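PDB 6NYR: Crov588 from Cafeteriavirus, which is of unknown function, but folds as a circular leucine-rich-repeat solenoid built from FNIP repeats. Local coordinates for residues A[479-484]-A[501-506]; A[432-437]-A[454-459]; A[34-39]-A[52-57]; A[19-24]-A[40-45]. One frame throughout, in Å; residues are numbered along the deposited sequence.

Interaction 1: residues A[479-484]-A[501-506]; sequences GHNFNQ and GHDFNQ
The rings of His-480 and His-502 lie one on the other almost parallel, with planes 4° apart and centroids 4.2 Å apart. This is an offset stack: His-480 NE2 sits over the face of His-502 near its rim, and His-502 CB lies over the face of His-480. Both side chains have CG anti to the backbone N, so they point the same way. Each ring is fixed in rotation by its next residue. His-502 ND1 donates to Asp-503 OD1 at 2.6 Å, with OD1 close to the ring plane and met nearly along its C-O axis, and this could raise the basicity of the ring. His-480 ND1 donates likewise to Asn-481 OD1. The Asn-481 amide and Asp-503 carboxylate lie side by side with their planes 10° apart. A water donates to both Asn-481 O and Asp-503 OD2.

The backbones are tied where Asp-503 N donates to His-480 O at 2.8 Å. Gly-501 has no side chain, so Gly-479 O comes within 3.3 Å of its CA. Phe-482 CE2 meets Phe-504 CD1 at 3.8 Å. At the far end Asn-483 OD1 takes two bonds. Asn-505 N donates to Asn-483 OD1 at 3.0 Å. Gln-506 NE2 gives a nearly straight bond (172°), also 3.0 Å from Asn-483 OD1. Both donors sit above the carbonyl plane. Asn-505 OD1 in turn accepts from Asn-527 N and Gln-528 NE2, and His-480 also stacks on His-458. Equivalent residues 22 positions apart, bonded in this way, fit consecutive turns of a leucine-rich-repeat solenoid, here with the Phe-Asn-Gln sequence that recurs through its FNIP repeats.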
loop_
_atom_site.group_PDB
_atom_site.type_symbol
_atom_site.label_atom_id
_atom_site.label_comp_id
_atom_site.label_asym_id
_atom_site.label_seq_id
_atom_site.Cartn_x
_atom_site.Cartn_y
_atom_site.Cartn_z
ATOM N N GLY A 479 1.343 23.564 10.324
ATOM C CA GLY A 479 1.257 23.523 8.883
ATOM C C GLY A 479 2.166 24.520 8.192
ATOM O O GLY A 479 3.005 25.181 8.802
ATOM N N HIS A 480 1.970 24.621 6.874
ATOM C CA HIS A 480 2.866 25.390 6.019
ATOM C C HIS A 480 3.072 26.806 6.539
ATOM O O HIS A 480 4.207 27.289 6.626
ATOM C CB HIS A 480 2.304 25.425 4.591
ATOM C CG HIS A 480 3.274 25.934 3.569
ATOM N ND1 HIS A 480 3.510 27.277 3.364
ATOM C CD2 HIS A 480 4.067 25.274 2.693
ATOM C CE1 HIS A 480 4.413 27.420 2.410
ATOM N NE2 HIS A 480 4.764 26.221 1.984
ATOM N N ASN A 481 1.984 27.493 6.876
ATOM C CA ASN A 481 2.048 28.925 7.114
ATOM C C ASN A 481 2.274 29.304 8.566
ATOM O O ASN A 481 2.447 30.495 8.850
ATOM C CB ASN A 481 0.764 29.603 6.622
ATOM C CG ASN A 481 0.671 29.645 5.114
ATOM O OD1 ASN A 481 1.550 29.148 4.411
ATOM N ND2 ASN A 481 -0.404 30.237 4.603
ATOM N N PHE A 482 2.278 28.350 9.490
ATOM C CA PHE A 482 2.437 28.717 10.889
ATOM C C PHE A 482 3.802 29.351 11.119
ATOM O O PHE A 482 4.836 28.745 10.817
ATOM C CB PHE A 482 2.277 27.514 11.807
ATOM C CG PHE A 482 2.418 27.870 13.257
ATOM C CD1 PHE A 482 1.360 28.439 13.945
ATOM C CD2 PHE A 482 3.615 27.668 13.925
ATOM C CE1 PHE A 482 1.490 28.786 15.274
ATOM C CE2 PHE A 482 3.746 28.009 15.252
ATOM C CZ PHE A 482 2.682 28.569 15.927
ATOM N N ASN A 483 3.804 30.564 11.665
ATOM C CA ASN A 483 5.042 31.285 11.932
ATOM C C ASN A 483 4.821 32.271 13.081
ATOM O O ASN A 483 5.033 33.478 12.963
ATOM C CB ASN A 483 5.523 31.988 10.664
ATOM C CG ASN A 483 6.946 32.492 10.781
ATOM O OD1 ASN A 483 7.704 32.055 11.647
ATOM N ND2 ASN A 483 7.319 33.420 9.908
ATOM N N GLN A 484 4.389 31.750 14.229
ATOM C CA GLN A 484 4.204 32.548 15.432
ATOM C C GLN A 484 5.166 32.074 16.515
ATOM O O GLN A 484 5.562 30.904 16.550
ATOM C CB GLN A 484 2.755 32.468 15.950
ATOM C CG GLN A 484 1.695 32.912 14.943
ATOM C CD GLN A 484 1.872 34.345 14.467
ATOM O OE1 GLN A 484 2.164 35.244 15.253
ATOM N NE2 GLN A 484 1.695 34.559 13.167
ATOM N N GLY A 501 6.210 23.530 10.574
ATOM C CA GLY A 501 5.899 23.561 9.163
ATOM C C GLY A 501 6.874 24.380 8.336
ATOM O O GLY A 501 7.914 24.844 8.806
ATOM N N HIS A 502 6.510 24.548 7.063
ATOM C CA HIS A 502 7.403 25.175 6.098
ATOM C C HIS A 502 7.897 26.529 6.585
ATOM O O HIS A 502 9.103 26.804 6.580
ATOM C CB HIS A 502 6.688 25.336 4.750
ATOM C CG HIS A 502 7.546 25.950 3.687
ATOM N ND1 HIS A 502 7.685 27.314 3.537
ATOM C CD2 HIS A 502 8.317 25.384 2.728
ATOM C CE1 HIS A 502 8.507 27.562 2.533
ATOM N NE2 HIS A 502 8.903 26.409 2.023
ATOM N N ASP A 503 6.973 27.389 7.015
ATOM C CA ASP A 503 7.306 28.787 7.234
ATOM C C ASP A 503 7.885 29.072 8.614
ATOM O O ASP A 503 8.455 30.151 8.810
ATOM C CB ASP A 503 6.065 29.673 7.053
ATOM C CG ASP A 503 5.596 29.760 5.618
ATOM O OD1 ASP A 503 6.229 29.152 4.727
ATOM O OD2 ASP A 503 4.581 30.452 5.386
ATOM N N PHE A 504 7.747 28.160 9.574
ATOM C CA PHE A 504 8.147 28.494 10.934
ATOM C C PHE A 504 9.618 28.879 10.982
ATOM O O PHE A 504 10.485 28.099 10.573
ATOM C CB PHE A 504 7.907 27.343 11.894
ATOM C CG PHE A 504 8.280 27.682 13.316
ATOM C CD1 PHE A 504 7.362 28.285 14.157
ATOM C CD2 PHE A 504 9.563 27.445 13.793
ATOM C CE1 PHE A 504 7.701 28.617 15.453
ATOM C CE2 PHE A 504 9.908 27.778 15.086
ATOM C CZ PHE A 504 8.978 28.367 15.918
ATOM N N ASN A 505 9.899 30.065 11.515
ATOM C CA ASN A 505 11.271 30.541 11.626
ATOM C C ASN A 505 11.391 31.553 12.762
ATOM O O ASN A 505 11.827 32.691 12.548
ATOM C CB ASN A 505 11.726 31.162 10.306
ATOM C CG ASN A 505 13.223 31.415 10.267
ATOM O OD1 ASN A 505 13.986 30.833 11.040
ATOM N ND2 ASN A 505 13.652 32.284 9.365
ATOM N N GLN A 506 10.988 31.151 13.966
ATOM C CA GLN A 506 11.069 31.999 15.144
ATOM C C GLN A 506 12.085 31.418 16.122
ATOM O O GLN A 506 12.302 30.205 16.163
ATOM C CB GLN A 506 9.709 32.123 15.843
ATOM C CG GLN A 506 8.608 32.735 15.003
ATOM C CD GLN A 506 8.945 34.132 14.521
ATOM O OE1 GLN A 506 9.336 34.997 15.302
ATOM N NE2 GLN A 506 8.790 34.357 13.220
HETATM O O HOH W 1 3.543 32.171 7.340
#

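Interaction 2: residues A[432-437]-A[454-459]; sequences LSFGCK and LSFGHC
Leu-432 starts the contact on the short strand 431-433. Leu-432 O accepts from Ser-455 N at 3.3 Å, nearly along the C=O axis. Its side chain lies alongside Leu-454, pointing the same way, with Leu-432 CG 4.1 Å from Leu-454 CD1. Ser-433 turns to the other face of the sheet, where Ser-433 OG is 3.2 Å from Ser-455 OG. Phe-434 N then donates to Ser-455 O at 3.0 Å in an almost straight bond (176°), in the carbonyl plane. The Phe-434 ring runs beside Phe-456 with planes 16° apart. They are slid so far that they barely overlap, and Phe-434 CD2 reaches Phe-456 CE2 at 3.7 Å. Leu-454 CD1 touches the edge of the Phe-434 ring. A water donates to Phe-434 O and also bonds Ser-455 OG. Gly-435 O comes 3.3 Å from Gly-457 CA. It also accepts from a second water, which weakly accepts in turn from Gly-457 N. Beyond it Cys-436 O accepts from Cys-459 N at 2.9 Å. Last, Lys-437 CD packs on Cys-459 SG at 3.9 Å. Parallel in-register strands, Leu and Phe side by side on the inner face, Ser on the other, form the repeating core of a leucine-rich-repeat solenoid.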
loop_
_atom_site.group_PDB
_atom_site.type_symbol
_atom_site.label_atom_id
_atom_site.label_comp_id
_atom_site.label_asym_id
_atom_site.label_seq_id
_atom_site.Cartn_x
_atom_site.Cartn_y
_atom_site.Cartn_z
ATOM N N LEU A 432 -7.939 15.373 16.402
ATOM C CA LEU A 432 -8.512 16.553 15.769
ATOM C C LEU A 432 -7.593 16.996 14.643
ATOM O O LEU A 432 -6.393 17.197 14.856
ATOM C CB LEU A 432 -8.704 17.686 16.778
ATOM C CG LEU A 432 -9.248 18.987 16.184
ATOM C CD1 LEU A 432 -10.522 18.709 15.392
ATOM C CD2 LEU A 432 -9.501 20.019 17.265
ATOM N N SER A 433 -8.158 17.158 13.452
ATOM C CA SER A 433 -7.384 17.460 12.255
ATOM C C SER A 433 -8.070 18.588 11.503
ATOM O O SER A 433 -9.243 18.466 11.130
ATOM C CB SER A 433 -7.245 16.217 11.374
ATOM O OG SER A 433 -6.383 16.459 10.278
ATOM N N PHE A 434 -7.344 19.683 11.293
ATOM C CA PHE A 434 -7.841 20.824 10.537
ATOM C C PHE A 434 -7.308 20.787 9.111
ATOM O O PHE A 434 -6.155 20.414 8.878
ATOM C CB PHE A 434 -7.437 22.150 11.189
ATOM C CG PHE A 434 -8.172 22.453 12.458
ATOM C CD1 PHE A 434 -9.484 22.891 12.422
ATOM C CD2 PHE A 434 -7.548 22.311 13.687
ATOM C CE1 PHE A 434 -10.163 23.173 13.585
ATOM C CE2 PHE A 434 -8.223 22.593 14.855
ATOM C CZ PHE A 434 -9.530 23.022 14.805
ATOM N N GLY A 435 -8.149 21.200 8.166
ATOM C CA GLY A 435 -7.801 21.182 6.764
ATOM C C GLY A 435 -7.041 22.423 6.331
ATOM O O GLY A 435 -6.535 23.208 7.136
ATOM N N CYS A 436 -6.970 22.594 5.009
ATOM C CA CYS A 436 -6.138 23.641 4.421
ATOM C C CYS A 436 -6.452 25.010 5.011
ATOM O O CYS A 436 -5.558 25.700 5.516
ATOM C CB CYS A 436 -6.334 23.647 2.900
ATOM S SG CYS A 436 -5.415 24.910 1.991
ATOM N N LYS A 437 -7.718 25.415 4.968
ATOM C CA LYS A 437 -8.073 26.814 5.141
ATOM C C LYS A 437 -8.284 27.258 6.585
ATOM O O LYS A 437 -8.400 28.466 6.824
ATOM C CB LYS A 437 -9.353 27.135 4.359
ATOM C CG LYS A 437 -9.260 27.154 2.845
ATOM C CD LYS A 437 -8.408 28.340 2.413
ATOM C CE LYS A 437 -8.622 28.672 0.952
ATOM N NZ LYS A 437 -9.918 29.443 0.853
ATOM N N LEU A 454 -3.206 16.542 17.487
ATOM C CA LEU A 454 -3.679 17.781 16.880
ATOM C C LEU A 454 -2.777 18.124 15.706
ATOM O O LEU A 454 -1.552 18.161 15.852
ATOM C CB LEU A 454 -3.692 18.925 17.896
ATOM C CG LEU A 454 -4.048 20.317 17.381
ATOM C CD1 LEU A 454 -5.444 20.363 16.794
ATOM C CD2 LEU A 454 -3.904 21.338 18.509
ATOM N N SER A 455 -3.381 18.380 14.550
ATOM C CA SER A 455 -2.637 18.756 13.358
ATOM C C SER A 455 -3.381 19.871 12.643
ATOM O O SER A 455 -4.612 19.853 12.559
ATOM C CB SER A 455 -2.443 17.563 12.416
ATOM O OG SER A 455 -3.636 17.277 11.713
ATOM N N PHE A 456 -2.622 20.829 12.115
ATOM C CA PHE A 456 -3.166 21.972 11.404
ATOM C C PHE A 456 -2.769 21.915 9.935
ATOM O O PHE A 456 -1.766 21.302 9.560
ATOM C CB PHE A 456 -2.678 23.291 12.018
ATOM C CG PHE A 456 -3.225 23.564 13.388
ATOM C CD1 PHE A 456 -2.576 23.090 14.515
ATOM C CD2 PHE A 456 -4.378 24.313 13.551
ATOM C CE1 PHE A 456 -3.080 23.347 15.780
ATOM C CE2 PHE A 456 -4.880 24.573 14.807
ATOM C CZ PHE A 456 -4.231 24.088 15.923
ATOM N N GLY A 457 -3.571 22.577 9.105
ATOM C CA GLY A 457 -3.359 22.605 7.675
ATOM C C GLY A 457 -2.530 23.788 7.216
ATOM O O GLY A 457 -1.865 24.464 8.004
ATOM N N HIS A 458 -2.602 24.055 5.909
ATOM C CA HIS A 458 -1.696 25.015 5.287
ATOM C C HIS A 458 -1.805 26.394 5.920
ATOM O O HIS A 458 -0.784 27.049 6.162
ATOM C CB HIS A 458 -1.991 25.099 3.789
ATOM C CG HIS A 458 -1.001 25.913 3.015
ATOM N ND1 HIS A 458 -0.018 25.345 2.233
ATOM C CD2 HIS A 458 -0.852 27.253 2.891
ATOM C CE1 HIS A 458 0.695 26.301 1.662
ATOM N NE2 HIS A 458 0.209 27.469 2.048
ATOM N N CYS A 459 -3.024 26.844 6.220
ATOM C CA CYS A 459 -3.243 28.260 6.472
ATOM C C CYS A 459 -3.114 28.669 7.934
ATOM O O CYS A 459 -2.876 29.852 8.207
ATOM C CB CYS A 459 -4.639 28.682 5.991
ATOM S SG CYS A 459 -4.905 28.655 4.209
HETATM O O HOH W 2 -4.067 18.494 8.873
HETATM O O HOH W 3 -5.203 24.849 8.545
#

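Interaction 3: residues A[34-39]-A[52-57]; sequences DTIEFG and SNIKVI
Asp-34 has CG anti to its carbonyl carbon (chi1 -85°), and Lys-55 is bent at chi3 (-66°) and chi4 (-60°). These torsions set the side chains alongside each other and bring Lys-55 NZ to Asp-34 OD1 at 2.9 Å, a salt bridge. Just inside it, the backbone O of Asp-34 is gripped twice. Lys-55 N donates to Asp-34 O at 2.7 Å, nearly along the C=O axis. Val-56 N donates to the same Asp-34 O at 3.3 Å, in the carbonyl plane. The next link is one hydrogen bond, from Ile-36 N to Val-56 O at 2.8 Å. Thr-35 and Val-56 share one face of the sheet, with Thr-35 CG2 3.6 Å from Val-56 CB. Ile-36 and Ile-57 point to the other, buried face. There the Ile-36 and Ile-54 side chains cross obliquely, with Ile-36 CD1 3.9 Å from Ile-54 CG1. Ile-57 CG2 meets the Phe-38 ring edge, 4.0 Å from Phe-38 CE2, and Ile-36 CG2 lies over a face. Thr-35 touches strand 10-12 and Val-56 touches strand 78-80. Short parallel strands with aliphatic and Phe side chains on the buried face are typical of a leucine-rich-repeat solenoid, here near its N-terminal end.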
loop_
_atom_site.group_PDB
_atom_site.type_symbol
_atom_site.label_atom_id
_atom_site.label_comp_id
_atom_site.label_asym_id
_atom_site.label_seq_id
_atom_site.Cartn_x
_atom_site.Cartn_y
_atom_site.Cartn_z
ATOM N N ASP A 34 15.190 -21.752 -0.892
ATOM C CA ASP A 34 14.355 -22.633 -1.692
ATOM C C ASP A 34 14.225 -22.190 -3.139
ATOM O O ASP A 34 14.037 -23.032 -4.024
ATOM C CB ASP A 34 12.929 -22.679 -1.118
ATOM C CG ASP A 34 12.768 -23.676 -0.009
ATOM O OD1 ASP A 34 13.384 -24.761 -0.088
ATOM O OD2 ASP A 34 12.005 -23.386 0.942
ATOM N N THR A 35 14.318 -20.889 -3.390
ATOM C CA THR A 35 13.970 -20.329 -4.681
ATOM C C THR A 35 15.070 -19.403 -5.172
ATOM O O THR A 35 15.849 -18.853 -4.389
ATOM C CB THR A 35 12.652 -19.548 -4.603
ATOM O OG1 THR A 35 12.928 -18.199 -4.208
ATOM C CG2 THR A 35 11.718 -20.170 -3.573
ATOM N N ILE A 36 15.118 -19.241 -6.489
ATOM C CA ILE A 36 15.936 -18.222 -7.132
ATOM C C ILE A 36 14.994 -17.307 -7.899
ATOM O O ILE A 36 14.112 -17.783 -8.624
ATOM C CB ILE A 36 16.991 -18.824 -8.076
ATOM C CG1 ILE A 36 18.030 -19.612 -7.284
ATOM C CG2 ILE A 36 17.656 -17.714 -8.884
ATOM C CD1 ILE A 36 18.989 -20.399 -8.155
ATOM N N GLU A 37 15.177 -16.001 -7.742
ATOM C CA GLU A 37 14.454 -15.006 -8.523
ATOM C C GLU A 37 15.440 -14.309 -9.449
ATOM O O GLU A 37 16.383 -13.661 -8.982
ATOM C CB GLU A 37 13.754 -13.989 -7.623
ATOM C CG GLU A 37 12.526 -14.525 -6.908
ATOM C CD GLU A 37 11.798 -13.449 -6.125
ATOM O OE1 GLU A 37 12.323 -12.318 -6.041
ATOM O OE2 GLU A 37 10.698 -13.731 -5.604
ATOM N N PHE A 38 15.235 -14.463 -10.749
ATOM C CA PHE A 38 16.010 -13.754 -11.754
ATOM C C PHE A 38 15.254 -12.507 -12.201
ATOM O O PHE A 38 14.039 -12.386 -12.021
ATOM C CB PHE A 38 16.299 -14.657 -12.952
ATOM C CG PHE A 38 17.306 -15.739 -12.667
ATOM C CD1 PHE A 38 18.657 -15.439 -12.575
ATOM C CD2 PHE A 38 16.904 -17.053 -12.498
ATOM C CE1 PHE A 38 19.587 -16.431 -12.318
ATOM C CE2 PHE A 38 17.831 -18.050 -12.240
ATOM C CZ PHE A 38 19.173 -17.737 -12.149
ATOM N N GLY A 39 15.998 -11.570 -12.784
ATOM C CA GLY A 39 15.441 -10.278 -13.125
ATOM C C GLY A 39 15.339 -10.008 -14.611
ATOM O O GLY A 39 15.262 -10.937 -15.420
ATOM N N SER A 52 20.780 -28.667 -6.290
ATOM C CA SER A 52 19.481 -29.309 -6.152
ATOM C C SER A 52 18.729 -28.884 -4.901
ATOM O O SER A 52 17.650 -29.421 -4.635
ATOM C CB SER A 52 19.646 -30.833 -6.155
ATOM O OG SER A 52 20.479 -31.256 -5.093
ATOM N N ASN A 53 19.267 -27.942 -4.124
ATOM C CA ASN A 53 18.517 -27.415 -2.992
ATOM C C ASN A 53 17.422 -26.439 -3.414
ATOM O O ASN A 53 16.433 -26.281 -2.687
ATOM C CB ASN A 53 19.466 -26.720 -2.012
ATOM C CG ASN A 53 20.254 -25.597 -2.661
ATOM O OD1 ASN A 53 20.508 -25.615 -3.866
ATOM N ND2 ASN A 53 20.644 -24.610 -1.860
ATOM N N ILE A 54 17.561 -25.783 -4.564
ATOM C CA ILE A 54 16.578 -24.793 -5.001
ATOM C C ILE A 54 15.515 -25.517 -5.811
ATOM O O ILE A 54 15.825 -26.271 -6.740
ATOM C CB ILE A 54 17.241 -23.640 -5.779
ATOM C CG1 ILE A 54 17.560 -23.937 -7.241
ATOM C CG2 ILE A 54 18.513 -23.171 -5.034
ATOM C CD1 ILE A 54 16.364 -23.799 -8.172
ATOM N N LYS A 55 14.259 -25.310 -5.428
ATOM C CA LYS A 55 13.118 -25.998 -6.014
ATOM C C LYS A 55 12.222 -25.082 -6.828
ATOM O O LYS A 55 11.299 -25.574 -7.489
ATOM C CB LYS A 55 12.308 -26.666 -4.891
ATOM C CG LYS A 55 13.178 -27.541 -3.987
ATOM C CD LYS A 55 12.386 -28.614 -3.256
ATOM C CE LYS A 55 11.424 -27.988 -2.255
ATOM N NZ LYS A 55 12.150 -27.182 -1.224
ATOM N N VAL A 56 12.481 -23.777 -6.813
ATOM C CA VAL A 56 11.650 -22.784 -7.478
ATOM C C VAL A 56 12.570 -21.828 -8.222
ATOM O O VAL A 56 13.513 -21.285 -7.634
ATOM C CB VAL A 56 10.772 -22.015 -6.473
ATOM C CG1 VAL A 56 9.921 -20.978 -7.194
ATOM C CG2 VAL A 56 9.905 -22.981 -5.674
ATOM N N ILE A 57 12.297 -21.616 -9.506
ATOM C CA ILE A 57 13.041 -20.665 -10.327
ATOM C C ILE A 57 12.024 -19.704 -10.928
ATOM O O ILE A 57 11.274 -20.071 -11.842
ATOM C CB ILE A 57 13.870 -21.358 -11.420
ATOM C CG1 ILE A 57 14.953 -22.234 -10.777
ATOM C CG2 ILE A 57 14.499 -20.329 -12.347
ATOM C CD1 ILE A 57 15.801 -23.012 -11.761
#

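Interaction 4: residues A[19-24]-A[40-45]; sequences DPLDKY and EKFNQE
Leu-21 points its CB at segment 40-45. Its CG is anti to the carbonyl carbon (chi1 -58°), and the side chain crosses Phe-42 at about a right angle. The branch point Leu-21 CG lies 4.1 Å from Phe-42 CE1. From there the two methyls divide the tip of the ring between them. Leu-21 CD2 meets Phe-42 CE1 at 4.0 Å. Leu-21 CD1, anti to CA, reaches Phe-42 CZ at 3.9 Å and also comes 4.0 Å from Glu-45 O. Leu-21 opens a type I turn, in which Tyr-24 N donates to Leu-21 O.

These are probably two neighbouring turns at the N-terminal end of the leucine-rich-repeat solenoid, meeting away from its strands. The residues Phe-42, Asn-43 and Gln-44 carry the same Phe-Asn-Gln sequence that recurs through the FNIP repeats of this chain. Phe-42 is the buried member, with CG anti to its backbone N, and it stacks on Phe-38. Asp-19 O lies at the edge of the Phe-42 ring, in its plane, 3.9 Å from Phe-42 CE1. Gln-44 N sits above the centre of one face of the Phe-42 ring.

No hydrogen bond joins the two segments, so they meet by packing alone. Gln-44 CG lies 3.8 Å from Asp-19 C. Its chain bends at chi2 (-66°), and Gln-44 OE1 comes 4.1 Å from Pro-20 CG. Asn-18 OD1, just before segment 19-24, accepts from both Gln-44 NE2 and Asn-43 N.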
loop_
_atom_site.group_PDB
_atom_site.type_symbol
_atom_site.label_atom_id
_atom_site.label_comp_id
_atom_site.label_asym_id
_atom_site.label_seq_id
_atom_site.Cartn_x
_atom_site.Cartn_y
_atom_site.Cartn_z
ATOM N N ASP A 19 25.417 -12.074 -15.310
ATOM C CA ASP A 19 26.736 -12.678 -15.244
ATOM C C ASP A 19 26.624 -14.195 -15.235
ATOM O O ASP A 19 25.685 -14.747 -14.647
ATOM C CB ASP A 19 27.476 -12.220 -13.974
ATOM C CG ASP A 19 28.080 -10.840 -14.111
ATOM O OD1 ASP A 19 28.436 -10.453 -15.244
ATOM O OD2 ASP A 19 28.208 -10.147 -13.079
ATOM N N PRO A 20 27.567 -14.894 -15.869
ATOM C CA PRO A 20 27.545 -16.362 -15.818
ATOM C C PRO A 20 27.564 -16.868 -14.384
ATOM O O PRO A 20 28.122 -16.237 -13.484
ATOM C CB PRO A 20 28.815 -16.770 -16.575
ATOM C CG PRO A 20 29.097 -15.611 -17.491
ATOM C CD PRO A 20 28.649 -14.380 -16.735
ATOM N N LEU A 21 26.944 -18.028 -14.182
ATOM C CA LEU A 21 26.741 -18.574 -12.848
ATOM C C LEU A 21 27.827 -19.549 -12.412
ATOM O O LEU A 21 27.729 -20.109 -11.314
ATOM C CB LEU A 21 25.387 -19.288 -12.779
ATOM C CG LEU A 21 24.148 -18.463 -13.114
ATOM C CD1 LEU A 21 22.907 -19.347 -13.082
ATOM C CD2 LEU A 21 24.010 -17.299 -12.151
ATOM N N ASP A 22 28.860 -19.759 -13.232
ATOM C CA ASP A 22 29.823 -20.818 -12.955
ATOM C C ASP A 22 30.414 -20.710 -11.556
ATOM O O ASP A 22 30.750 -21.731 -10.943
ATOM C CB ASP A 22 30.944 -20.793 -13.997
ATOM C CG ASP A 22 30.460 -21.165 -15.384
ATOM O OD1 ASP A 22 29.811 -20.321 -16.036
ATOM O OD2 ASP A 22 30.727 -22.304 -15.822
ATOM N N LYS A 23 30.542 -19.497 -11.030
ATOM C CA LYS A 23 31.206 -19.279 -9.752
ATOM C C LYS A 23 30.239 -19.136 -8.583
ATOM O O LYS A 23 30.689 -18.977 -7.443
ATOM C CB LYS A 23 32.092 -18.031 -9.837
ATOM C CG LYS A 23 33.371 -18.112 -9.030
ATOM C CD LYS A 23 34.005 -16.737 -8.880
ATOM C CE LYS A 23 35.268 -16.793 -8.037
ATOM N NZ LYS A 23 35.708 -15.428 -7.631
ATOM N N TYR A 24 28.932 -19.190 -8.830
ATOM C CA TYR A 24 27.934 -18.985 -7.789
ATOM C C TYR A 24 27.426 -20.283 -7.177
ATOM O O TYR A 24 26.584 -20.235 -6.275
ATOM C CB TYR A 24 26.748 -18.187 -8.349
ATOM C CG TYR A 24 27.063 -16.724 -8.561
ATOM C CD1 TYR A 24 27.770 -16.304 -9.677
ATOM C CD2 TYR A 24 26.654 -15.762 -7.647
ATOM C CE1 TYR A 24 28.069 -14.975 -9.876
ATOM C CE2 TYR A 24 26.945 -14.424 -7.840
ATOM C CZ TYR A 24 27.654 -14.036 -8.958
ATOM O OH TYR A 24 27.950 -12.709 -9.161
ATOM N N GLU A 40 15.345 -8.725 -14.979
ATOM C CA GLU A 40 15.134 -8.351 -16.370
ATOM C C GLU A 40 16.311 -8.773 -17.239
ATOM O O GLU A 40 16.130 -9.399 -18.289
ATOM C CB GLU A 40 14.926 -6.837 -16.474
ATOM C CG GLU A 40 14.346 -6.367 -17.799
ATOM C CD GLU A 40 14.164 -4.859 -17.864
ATOM O OE1 GLU A 40 14.815 -4.137 -17.077
ATOM O OE2 GLU A 40 13.369 -4.392 -18.708
ATOM N N LYS A 41 17.529 -8.456 -16.809
ATOM C CA LYS A 41 18.682 -8.523 -17.694
ATOM C C LYS A 41 19.341 -9.893 -17.759
ATOM O O LYS A 41 20.137 -10.129 -18.676
ATOM C CB LYS A 41 19.725 -7.483 -17.265
ATOM C CG LYS A 41 19.288 -6.038 -17.474
ATOM C CD LYS A 41 19.221 -5.691 -18.957
ATOM C CE LYS A 41 18.924 -4.211 -19.177
ATOM N NZ LYS A 41 18.967 -3.842 -20.622
ATOM N N PHE A 42 19.051 -10.795 -16.822
ATOM C CA PHE A 42 19.749 -12.073 -16.803
ATOM C C PHE A 42 19.443 -12.873 -18.064
ATOM O O PHE A 42 18.281 -13.114 -18.404
ATOM C CB PHE A 42 19.360 -12.884 -15.564
ATOM C CG PHE A 42 19.984 -14.249 -15.525
ATOM C CD1 PHE A 42 21.323 -14.402 -15.208
ATOM C CD2 PHE A 42 19.233 -15.378 -15.807
ATOM C CE1 PHE A 42 21.904 -15.658 -15.177
ATOM C CE2 PHE A 42 19.807 -16.635 -15.773
ATOM C CZ PHE A 42 21.144 -16.774 -15.458
ATOM N N ASN A 43 20.504 -13.298 -18.757
ATOM C CA ASN A 43 20.384 -14.102 -19.969
ATOM C C ASN A 43 21.654 -14.947 -20.108
ATOM O O ASN A 43 22.515 -14.711 -20.955
ATOM C CB ASN A 43 20.151 -13.216 -21.196
ATOM C CG ASN A 43 19.727 -14.006 -22.418
ATOM O OD1 ASN A 43 19.225 -15.123 -22.305
ATOM N ND2 ASN A 43 19.927 -13.429 -23.594
ATOM N N GLN A 44 21.772 -15.965 -19.258
ATOM C CA GLN A 44 22.920 -16.862 -19.264
ATOM C C GLN A 44 22.427 -18.291 -19.068
ATOM O O GLN A 44 21.333 -18.523 -18.545
ATOM C CB GLN A 44 23.928 -16.494 -18.166
ATOM C CG GLN A 44 24.481 -15.077 -18.263
ATOM C CD GLN A 44 25.337 -14.848 -19.489
ATOM O OE1 GLN A 44 25.924 -15.782 -20.035
ATOM N NE2 GLN A 44 25.408 -13.597 -19.933
ATOM N N GLU A 45 23.248 -19.252 -19.493
ATOM C CA GLU A 45 22.920 -20.661 -19.312
ATOM C C GLU A 45 22.631 -20.958 -17.846
ATOM O O GLU A 45 23.211 -20.352 -16.941
ATOM C CB GLU A 45 24.076 -21.544 -19.791
ATOM C CG GLU A 45 24.457 -21.376 -21.253
ATOM C CD GLU A 45 23.428 -21.963 -22.197
ATOM O OE1 GLU A 45 22.744 -22.934 -21.805
ATOM O OE2 GLU A 45 23.298 -21.451 -23.328
#

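In the fold
The four contacts form two pairs within the circular solenoid. Interactions 1 and 2 adjoin, with centres about 13 Å apart. Between them His-458 CE1 lies 3.2 Å from His-480 CG, and Asn-481 N probably donates to His-458 O at 2.9 Å. Interactions 3 and 4 also have centres about 13 Å apart and their segments alternate along the chain. They touch where Phe-38 CZ meets Leu-21 CD1 at 4.2 Å. The pairs do not touch each other. Interaction 2 lies across the chain's centre from interactions 3 and 4, and centres of interactions 1 and 3 are about 53 Å apart. No active site or ligand is known to link them.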